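Local atomic coordinates of UPF0311 protein RPA1785 (Rhodopseudomonas palustris, PDB entry 3C5O), a protein that is of unknown function but folds into an antiparallel beta-barrel and belongs to the UPF0311 (DUF3237) family. Residues I15-I19 and R142-V148. Sequence-based numbering, arbitrary orientation.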
loop_
_atom_site.group_PDB
_atom_site.type_symbol
_atom_site.label_atom_id
_atom_site.label_comp_id
_atom_site.label_asym_id
_atom_site.label_seq_id
_atom_site.Cartn_x
_atom_site.Cartn_y
_atom_site.Cartn_z
ATOM N N ILE B 15 7.931 -21.551 6.106
ATOM C CA ILE B 15 8.957 -20.761 5.399
ATOM C C ILE B 15 10.067 -20.406 6.380
ATOM O O ILE B 15 9.812 -19.788 7.428
ATOM C CB ILE B 15 8.409 -19.406 4.846
ATOM C CG1 ILE B 15 7.254 -19.633 3.855
ATOM C CG2 ILE B 15 9.530 -18.595 4.182
ATOM C CD1 ILE B 15 6.574 -18.327 3.415
ATOM N N THR B 16 11.287 -20.813 6.050
ATOM C CA THR B 16 12.453 -20.460 6.826
ATOM C C THR B 16 13.246 -19.445 6.007
ATOM O O THR B 16 13.789 -19.792 4.970
ATOM C CB THR B 16 13.318 -21.703 7.107
ATOM O OG1 THR B 16 12.556 -22.654 7.855
ATOM C CG2 THR B 16 14.564 -21.351 7.898
ATOM N N ALA B 17 13.295 -18.189 6.440
ATOM C CA ALA B 17 14.067 -17.187 5.721
ATOM C C ALA B 17 15.393 -16.840 6.416
ATOM O O ALA B 17 15.390 -16.363 7.560
ATOM C CB ALA B 17 13.230 -15.933 5.507
ATOM N N ARG B 18 16.515 -17.076 5.731
ATOM C CA ARG B 18 17.832 -16.628 6.218
ATOM C C ARG B 18 17.917 -15.114 6.044
ATOM O O ARG B 18 17.650 -14.571 4.961
ATOM C CB ARG B 18 19.005 -17.320 5.490
ATOM C CG ARG B 18 18.903 -18.841 5.359
ATOM C CD ARG B 18 20.161 -19.551 4.698
ATOM N NE ARG B 18 20.888 -18.848 3.595
ATOM C CZ ARG B 18 21.944 -18.029 3.773
ATOM N NH1 ARG B 18 22.407 -17.734 5.004
ATOM N NH2 ARG B 18 22.540 -17.469 2.720
ATOM N N ILE B 19 18.272 -14.422 7.110
ATOM C CA ILE B 19 18.266 -12.968 7.067
ATOM C C ILE B 19 19.689 -12.438 7.204
ATOM O O ILE B 19 20.535 -13.079 7.820
ATOM C CB ILE B 19 17.349 -12.366 8.164
ATOM C CG1 ILE B 19 17.730 -12.909 9.546
ATOM C CG2 ILE B 19 15.863 -12.630 7.814
ATOM C CD1 ILE B 19 17.435 -11.965 10.688
ATOM N N ARG B 142 11.901 -15.528 15.646
ATOM C CA ARG B 142 13.095 -14.751 15.294
ATOM C C ARG B 142 14.299 -15.430 15.910
ATOM O O ARG B 142 14.376 -15.580 17.137
ATOM C CB ARG B 142 13.024 -13.339 15.880
ATOM C CG ARG B 142 13.401 -12.149 14.977
ATOM C CD ARG B 142 14.416 -12.377 13.837
ATOM N NE ARG B 142 15.775 -11.973 14.220
ATOM C CZ ARG B 142 16.366 -10.825 13.896
ATOM N NH1 ARG B 142 15.744 -9.912 13.153
ATOM N NH2 ARG B 142 17.604 -10.599 14.313
ATOM N N HIS B 143 15.223 -15.864 15.058
ATOM C CA HIS B 143 16.544 -16.271 15.515
ATOM C C HIS B 143 17.589 -15.296 14.968
ATOM O O HIS B 143 17.254 -14.369 14.221
ATOM C CB HIS B 143 16.825 -17.710 15.129
ATOM C CG HIS B 143 15.836 -18.679 15.707
ATOM N ND1 HIS B 143 14.865 -19.299 14.943
ATOM C CD2 HIS B 143 15.652 -19.114 16.977
ATOM C CE1 HIS B 143 14.139 -20.091 15.716
ATOM N NE2 HIS B 143 14.600 -20.001 16.954
ATOM N N ALA B 144 18.849 -15.488 15.340
ATOM C CA ALA B 144 19.876 -14.502 15.023
ATOM C C ALA B 144 20.139 -14.491 13.528
ATOM O O ALA B 144 20.432 -13.433 12.948
ATOM C CB ALA B 144 21.157 -14.800 15.799
ATOM N N ASP B 145 19.983 -15.667 12.913
ATOM C CA ASP B 145 20.388 -15.921 11.529
ATOM C C ASP B 145 19.226 -16.139 10.571
ATOM O O ASP B 145 19.424 -16.202 9.356
ATOM C CB ASP B 145 21.300 -17.161 11.477
ATOM C CG ASP B 145 20.599 -18.449 11.973
ATOM O OD1 ASP B 145 19.926 -18.433 13.034
ATOM O OD2 ASP B 145 20.742 -19.495 11.312
ATOM N N ARG B 146 18.019 -16.266 11.111
ATOM C CA ARG B 146 16.865 -16.673 10.323
ATOM C C ARG B 146 15.558 -16.319 11.004
ATOM O O ARG B 146 15.543 -15.974 12.180
ATOM C CB ARG B 146 16.897 -18.187 10.048
ATOM C CG ARG B 146 16.570 -19.047 11.259
ATOM C CD ARG B 146 17.055 -20.478 11.096
ATOM N NE ARG B 146 16.528 -21.365 12.142
ATOM C CZ ARG B 146 17.012 -21.465 13.382
ATOM N NH1 ARG B 146 16.458 -22.304 14.238
ATOM N NH2 ARG B 146 18.045 -20.729 13.779
ATOM N N VAL B 147 14.476 -16.398 10.226
ATOM C CA VAL B 147 13.096 -16.266 10.681
ATOM C C VAL B 147 12.311 -17.483 10.163
ATOM O O VAL B 147 12.436 -17.842 8.995
ATOM C CB VAL B 147 12.463 -14.946 10.172
ATOM C CG1 VAL B 147 10.973 -14.934 10.448
ATOM C CG2 VAL B 147 13.149 -13.705 10.831
ATOM N N VAL B 148 11.541 -18.126 11.050
ATOM C CA VAL B 148 10.785 -19.344 10.765
ATOM C C VAL B 148 9.296 -19.043 10.881
ATOM O O VAL B 148 8.803 -18.805 11.973
ATOM C CB VAL B 148 11.127 -20.465 11.764
ATOM C CG1 VAL B 148 10.313 -21.746 11.487
ATOM C CG2 VAL B 148 12.609 -20.783 11.738
HETATM O O HOH W 1 21.744 -18.907 8.027
HETATM O O HOH W 2 22.698 -12.423 10.482
#
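Ile19 reaches across the 143-145 turn, CG1 lying against the Asp145 carbonyl, and lays its CD1 methyl on one face of the Arg142 guanidinium, 3.6 Å from CZ and close to the centre of the group. Its CG1 lies between the backbone N and the carbonyl carbon (chi1 54°), which carries the longer branch across the turn, while CG2 meets Val147 CG2 at 4.2 Å. A branched isoleucine suits this place because one arm can cover the flat, weakly polar face of an arginine and the other can pack against a valine. The Arg142 chain is bent at chi2 and chi3, and its NE makes a weak hydrogen bond to His143 O.

On the sheet face that bears Thr16, Arg18 and Arg146, the extended Arg146 chain passes Thr16, CD lying 4.1 Å from Thr16 CG2. His143 ND1 lies over the centre of one face of its guanidinium, 3.4 Å from the plane, and NH2 forms an in-plane salt bridge to the syn lone pair of Asp145 OD1 (3.1 Å), so two neighbours hold the group's orientation. On the opposite face are Ala17 and Val147, whose beta-branching suits an extended backbone; they pair through Ala17 N to Val147 O (2.7 Å) and Val147 N to Ala17 O (2.8 Å). Ile19 N adds a third hydrogen bond, to Asp145 O, from above the carbonyl plane.

The antiparallel pairing joins strand 9-27 to strand 146-154, first to last, and so closes the eight-stranded barrel. Strand 32-45 flanks strand 9-27 on its other edge, and its Ile36 side chain touches both Ile19 and Arg142.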